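Amide synthase (Vibrio cholerae, PDB 1L5A) acts as a nonribosomal peptide synthetase condensation enzyme, probably forming an amide bond in the biosynthesis of vibriobactin. Local coordinates at residues Glu138-Gln143 with Ala156-Tyr161; Leu44-Ile49 with Phe67-Asp72. All coordinates share one frame; numbering follows the deposited sequence.

Overall arrangement
Both contacts lie in the same part of the condensation domain and on the same side of the chain's centre, their own centres about 11 Å apart. Contact 2 sets the end of helix 35-47 against the loop leading into edge strand 72-75; contact 1, later in the chain, sets helix 131-150 against the loop that follows it. E48, in segment 44-49, joins the two. Its OE2 forms a salt bridge with R140 NH2 at 2.7 Å, and its OE1 accepts a probable hydrogen bond from F158 N at 3.0 Å. Helix 131-150 begins at the last residue of the HHxxxDG signature of condensation domains, but neither contact contains any of it.

Contact 1: Glu138-Gln143 with Ala156-Tyr161; sequences EQRLSQ and AAFKPY
The flat groups that meet across the contact are the guanidinium of R140 and the ring of F158, their planes 63° apart. On one face of the guanidinium sits A156 O, 3.0 Å above the plane and displaced toward its rim; at the edge, in plane, is Q143 OE1. One face of the F158 ring carries R140 CD, while the start of the same side chain reaches its far end, CB lying 3.4 Å from F158 CZ and CG 3.5 Å from F158 CE1. R140 can do both jobs because its chain bends at chi2 (50°), carrying the charged group past the ring to the backbone of A156 and A157. A156 O is 3.2 Å from R140 NH2, yet the angle is too poor for a hydrogen bond. A hydrogen bond does form within helix 131-150, from R140 NH1 to Q143 OE1, 3.0 Å and 161° at the hydrogen, with the donor above the amide's carbonyl plane. NH2 pairs chiefly with the E48 carboxylate, a salt bridge, and with T155 O. Clamped by these bonds, the guanidinium should be fixed in rotation, and E48 probably offsets the charge of buried R140, whose CB and CG pack on F158.

Contact 2: Leu44-Ile49 with Phe67-Asp72; sequences LTVSEI and FSPPID
This is a small, mainly apolar contact at the rim of the N-terminal half of a condensation domain, which has the chloramphenicol acetyltransferase-like fold. V46, in the last turn of helix 35-47, meets P69 in the loop that runs from strand 62-64 into strand 72-75, an outermost strand of the five-stranded mixed sheet. In effect the loop is laid along the side of the helix end before the chain enters the sheet. The CA atoms come closest at S47 and S68, 5.5 Å apart, and those of V46 and P69 are 6.8 Å apart. Both V46 and P69 direct their CB toward the other segment. H108 of strand 107-114 touches both side chains, so the pair also packs against that strand, and F52 and T106 also touch the proline. Further along the loop, I71 turns its CB back toward helix 35-47 and reaches L42 and H43.

The polar side of the contact is loose. S47 OG and S68 OG are 3.7 Å apart, too far for a hydrogen bond, and S47 OG is bonded instead to H43 O one turn back in its own helix. One methyl of V46 does the apolar work: CG1, anti to the backbone N (chi1 162°), points at the pyrrolidine ring and lies 3.6 Å from both P69 CB and P69 CG and 3.2 Å from P69 CD.

Contact 1: Glu138-Gln143 with Ala156-Tyr161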
loop_
_atom_site.group_PDB
_atom_site.type_symbol
_atom_site.label_atom_id
_atom_site.label_comp_id
_atom_site.label_asym_id
_atom_site.label_seq_id
_atom_site.Cartn_x
_atom_site.Cartn_y
_atom_site.Cartn_z
ATOM N N GLU A 138 11.062 -11.821 -24.921
ATOM C CA GLU A 138 12.401 -12.195 -25.351
ATOM C C GLU A 138 13.213 -12.809 -24.242
ATOM O O GLU A 138 13.875 -13.819 -24.443
ATOM C CB GLU A 138 13.122 -10.975 -25.958
ATOM C CG GLU A 138 12.347 -10.409 -27.166
ATOM C CD GLU A 138 12.918 -9.121 -27.710
ATOM O OE1 GLU A 138 13.481 -8.336 -26.912
ATOM O OE2 GLU A 138 12.781 -8.885 -28.938
ATOM N N GLN A 139 13.154 -12.204 -23.066
ATOM C CA GLN A 139 13.895 -12.718 -21.931
ATOM C C GLN A 139 13.373 -14.107 -21.536
ATOM O O GLN A 139 14.148 -15.012 -21.205
ATOM C CB GLN A 139 13.797 -11.732 -20.760
ATOM C CG GLN A 139 14.489 -10.376 -21.007
ATOM C CD GLN A 139 15.951 -10.529 -21.428
ATOM O OE1 GLN A 139 16.740 -11.185 -20.745
ATOM N NE2 GLN A 139 16.314 -9.928 -22.563
ATOM N N ARG A 140 12.060 -14.284 -21.594
ATOM C CA ARG A 140 11.475 -15.569 -21.265
ATOM C C ARG A 140 11.984 -16.612 -22.286
ATOM O O ARG A 140 12.377 -17.722 -21.922
ATOM C CB ARG A 140 9.952 -15.461 -21.306
ATOM C CG ARG A 140 9.228 -16.658 -20.718
ATOM C CD ARG A 140 9.773 -17.010 -19.352
ATOM N NE ARG A 140 9.069 -18.149 -18.778
ATOM C CZ ARG A 140 9.533 -18.911 -17.789
ATOM N NH1 ARG A 140 10.711 -18.667 -17.247
ATOM N NH2 ARG A 140 8.818 -19.935 -17.359
ATOM N N LEU A 141 12.007 -16.252 -23.563
ATOM C CA LEU A 141 12.480 -17.190 -24.569
ATOM C C LEU A 141 13.889 -17.606 -24.183
ATOM O O LEU A 141 14.247 -18.785 -24.226
ATOM C CB LEU A 141 12.482 -16.542 -25.944
ATOM C CG LEU A 141 13.210 -17.327 -27.020
ATOM C CD1 LEU A 141 12.439 -18.615 -27.345
ATOM C CD2 LEU A 141 13.346 -16.433 -28.264
ATOM N N SER A 142 14.684 -16.617 -23.808
ATOM C CA SER A 142 16.044 -16.852 -23.375
ATOM C C SER A 142 16.050 -17.842 -22.197
ATOM O O SER A 142 16.750 -18.853 -22.219
ATOM C CB SER A 142 16.654 -15.532 -22.917
ATOM O OG SER A 142 17.998 -15.703 -22.528
ATOM N N GLN A 143 15.262 -17.539 -21.166
ATOM C CA GLN A 143 15.201 -18.379 -19.987
ATOM C C GLN A 143 14.869 -19.828 -20.289
ATOM O O GLN A 143 15.563 -20.742 -19.829
ATOM C CB GLN A 143 14.198 -17.817 -18.985
ATOM C CG GLN A 143 14.534 -16.424 -18.556
ATOM C CD GLN A 143 13.528 -15.837 -17.573
ATOM O OE1 GLN A 143 12.331 -16.141 -17.616
ATOM N NE2 GLN A 143 14.016 -14.971 -16.691
ATOM N N ALA A 156 9.696 -19.765 -12.689
ATOM C CA ALA A 156 8.282 -19.514 -12.825
ATOM C C ALA A 156 7.854 -18.883 -14.141
ATOM O O ALA A 156 8.575 -18.091 -14.762
ATOM C CB ALA A 156 7.802 -18.673 -11.666
ATOM N N ALA A 157 6.647 -19.266 -14.533
ATOM C CA ALA A 157 5.979 -18.819 -15.735
ATOM C C ALA A 157 5.312 -17.453 -15.516
ATOM O O ALA A 157 5.155 -17.003 -14.384
ATOM C CB ALA A 157 4.920 -19.834 -16.101
ATOM N N PHE A 158 4.923 -16.804 -16.606
ATOM C CA PHE A 158 4.239 -15.524 -16.522
ATOM C C PHE A 158 2.935 -15.797 -15.769
ATOM O O PHE A 158 2.370 -16.880 -15.898
ATOM C CB PHE A 158 3.912 -15.021 -17.930
ATOM C CG PHE A 158 5.116 -14.587 -18.723
ATOM C CD1 PHE A 158 5.318 -15.062 -20.023
ATOM C CD2 PHE A 158 6.018 -13.663 -18.200
ATOM C CE1 PHE A 158 6.401 -14.622 -20.790
ATOM C CE2 PHE A 158 7.105 -13.211 -18.957
ATOM C CZ PHE A 158 7.301 -13.693 -20.259
ATOM N N LYS A 159 2.462 -14.836 -14.987
ATOM C CA LYS A 159 1.207 -15.010 -14.264
ATOM C C LYS A 159 0.100 -14.897 -15.319
ATOM O O LYS A 159 0.298 -14.285 -16.356
ATOM C CB LYS A 159 1.034 -13.895 -13.236
ATOM C CG LYS A 159 2.182 -13.742 -12.234
ATOM C CD LYS A 159 1.971 -14.574 -10.984
ATOM C CE LYS A 159 3.141 -14.420 -10.004
ATOM N NZ LYS A 159 3.437 -13.007 -9.578
ATOM N N PRO A 160 -1.076 -15.494 -15.072
ATOM C CA PRO A 160 -2.145 -15.387 -16.073
ATOM C C PRO A 160 -2.591 -13.959 -16.278
ATOM O O PRO A 160 -2.499 -13.148 -15.362
ATOM C CB PRO A 160 -3.269 -16.265 -15.502
ATOM C CG PRO A 160 -2.927 -16.414 -14.050
ATOM C CD PRO A 160 -1.437 -16.455 -14.014
ATOM N N TYR A 161 -3.068 -13.651 -17.483
ATOM C CA TYR A 161 -3.517 -12.297 -17.793
ATOM C C TYR A 161 -4.661 -11.930 -16.860
ATOM O O TYR A 161 -4.819 -10.769 -16.493
ATOM C CB TYR A 161 -3.982 -12.192 -19.255
ATOM C CG TYR A 161 -4.353 -10.772 -19.692
ATOM C CD1 TYR A 161 -3.385 -9.769 -19.761
ATOM C CD2 TYR A 161 -5.660 -10.444 -20.051
ATOM C CE1 TYR A 161 -3.702 -8.502 -20.173
ATOM C CE2 TYR A 161 -5.988 -9.160 -20.478
ATOM C CZ TYR A 161 -5.000 -8.199 -20.539
ATOM O OH TYR A 161 -5.280 -6.942 -21.020
#

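Contact 2: Leu44-Ile49 with Phe67-Asp72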
loop_
_atom_site.group_PDB
_atom_site.type_symbol
_atom_site.label_atom_id
_atom_site.label_comp_id
_atom_site.label_asym_id
_atom_site.label_seq_id
_atom_site.Cartn_x
_atom_site.Cartn_y
_atom_site.Cartn_z
ATOM N N LEU A 44 7.219 -22.986 -25.499
ATOM C CA LEU A 44 6.947 -22.833 -24.079
ATOM C C LEU A 44 6.656 -21.362 -23.753
ATOM O O LEU A 44 5.646 -21.044 -23.113
ATOM C CB LEU A 44 8.139 -23.325 -23.242
ATOM C CG LEU A 44 8.345 -24.848 -23.158
ATOM C CD1 LEU A 44 9.555 -25.144 -22.292
ATOM C CD2 LEU A 44 7.100 -25.519 -22.563
ATOM N N THR A 45 7.524 -20.462 -24.202
ATOM C CA THR A 45 7.316 -19.058 -23.908
ATOM C C THR A 45 5.931 -18.557 -24.304
ATOM O O THR A 45 5.239 -17.923 -23.497
ATOM C CB THR A 45 8.336 -18.189 -24.607
ATOM O OG1 THR A 45 9.641 -18.563 -24.170
ATOM C CG2 THR A 45 8.087 -16.735 -24.265
ATOM N N VAL A 46 5.544 -18.844 -25.546
ATOM C CA VAL A 46 4.259 -18.429 -26.088
ATOM C C VAL A 46 3.058 -19.001 -25.319
ATOM O O VAL A 46 2.014 -18.354 -25.210
ATOM C CB VAL A 46 4.190 -18.795 -27.608
ATOM C CG1 VAL A 46 2.792 -18.792 -28.087
ATOM C CG2 VAL A 46 4.979 -17.775 -28.425
ATOM N N SER A 47 3.193 -20.198 -24.771
ATOM C CA SER A 47 2.091 -20.796 -24.009
ATOM C C SER A 47 1.779 -20.014 -22.769
ATOM O O SER A 47 0.634 -19.943 -22.344
ATOM C CB SER A 47 2.417 -22.214 -23.588
ATOM O OG SER A 47 2.445 -23.028 -24.744
ATOM N N GLU A 48 2.811 -19.421 -22.188
ATOM C CA GLU A 48 2.655 -18.645 -20.972
ATOM C C GLU A 48 1.991 -17.280 -21.154
ATOM O O GLU A 48 1.596 -16.659 -20.165
ATOM C CB GLU A 48 4.019 -18.459 -20.308
ATOM C CG GLU A 48 4.709 -19.760 -19.874
ATOM C CD GLU A 48 6.043 -19.502 -19.205
ATOM O OE1 GLU A 48 6.280 -18.347 -18.782
ATOM O OE2 GLU A 48 6.850 -20.445 -19.089
ATOM N N ILE A 49 1.859 -16.813 -22.400
ATOM C CA ILE A 49 1.281 -15.496 -22.656
ATOM C C ILE A 49 -0.176 -15.583 -23.044
ATOM O O ILE A 49 -0.497 -15.737 -24.211
ATOM C CB ILE A 49 2.053 -14.769 -23.781
ATOM C CG1 ILE A 49 3.552 -14.847 -23.504
ATOM C CG2 ILE A 49 1.634 -13.296 -23.856
ATOM C CD1 ILE A 49 4.391 -14.103 -24.525
ATOM N N PHE A 67 -6.295 -22.450 -27.997
ATOM C CA PHE A 67 -4.988 -23.011 -28.316
ATOM C C PHE A 67 -3.905 -21.944 -28.333
ATOM O O PHE A 67 -4.181 -20.780 -28.599
ATOM C CB PHE A 67 -5.059 -23.714 -29.681
ATOM C CG PHE A 67 -6.145 -24.761 -29.777
ATOM C CD1 PHE A 67 -6.859 -24.931 -30.958
ATOM C CD2 PHE A 67 -6.459 -25.569 -28.686
ATOM C CE1 PHE A 67 -7.873 -25.888 -31.045
ATOM C CE2 PHE A 67 -7.461 -26.518 -28.764
ATOM C CZ PHE A 67 -8.172 -26.683 -29.941
ATOM N N SER A 68 -2.667 -22.327 -28.045
ATOM C CA SER A 68 -1.595 -21.342 -28.077
ATOM C C SER A 68 -1.201 -21.091 -29.518
ATOM O O SER A 68 -1.460 -21.898 -30.404
ATOM C CB SER A 68 -0.367 -21.808 -27.269
ATOM O OG SER A 68 0.041 -23.136 -27.578
ATOM N N PRO A 69 -0.591 -19.941 -29.782
ATOM C CA PRO A 69 -0.157 -19.587 -31.136
ATOM C C PRO A 69 0.748 -20.659 -31.786
ATOM O O PRO A 69 1.649 -21.215 -31.143
ATOM C CB PRO A 69 0.599 -18.275 -30.906
ATOM C CG PRO A 69 -0.144 -17.659 -29.768
ATOM C CD PRO A 69 -0.362 -18.830 -28.840
ATOM N N PRO A 70 0.514 -20.963 -33.070
ATOM C CA PRO A 70 1.333 -21.961 -33.780
ATOM C C PRO A 70 2.735 -21.389 -33.951
ATOM O O PRO A 70 2.916 -20.181 -33.965
ATOM C CB PRO A 70 0.673 -22.081 -35.165
ATOM C CG PRO A 70 -0.652 -21.370 -35.036
ATOM C CD PRO A 70 -0.497 -20.351 -33.946
ATOM N N ILE A 71 3.718 -22.258 -34.092
ATOM C CA ILE A 71 5.073 -21.820 -34.339
ATOM C C ILE A 71 5.441 -22.395 -35.701
ATOM O O ILE A 71 5.622 -23.597 -35.838
ATOM C CB ILE A 71 6.049 -22.366 -33.319
ATOM C CG1 ILE A 71 5.765 -21.744 -31.954
ATOM C CG2 ILE A 71 7.468 -22.079 -33.777
ATOM C CD1 ILE A 71 6.740 -22.150 -30.900
ATOM N N ASP A 72 5.532 -21.536 -36.706
ATOM C CA ASP A 72 5.862 -21.967 -38.049
ATOM C C ASP A 72 7.379 -22.073 -38.195
ATOM O O ASP A 72 8.093 -21.063 -38.202
ATOM C CB ASP A 72 5.243 -20.984 -39.064
ATOM C CG ASP A 72 5.678 -21.255 -40.514
ATOM O OD1 ASP A 72 5.619 -22.426 -40.958
ATOM O OD2 ASP A 72 6.068 -20.284 -41.220
#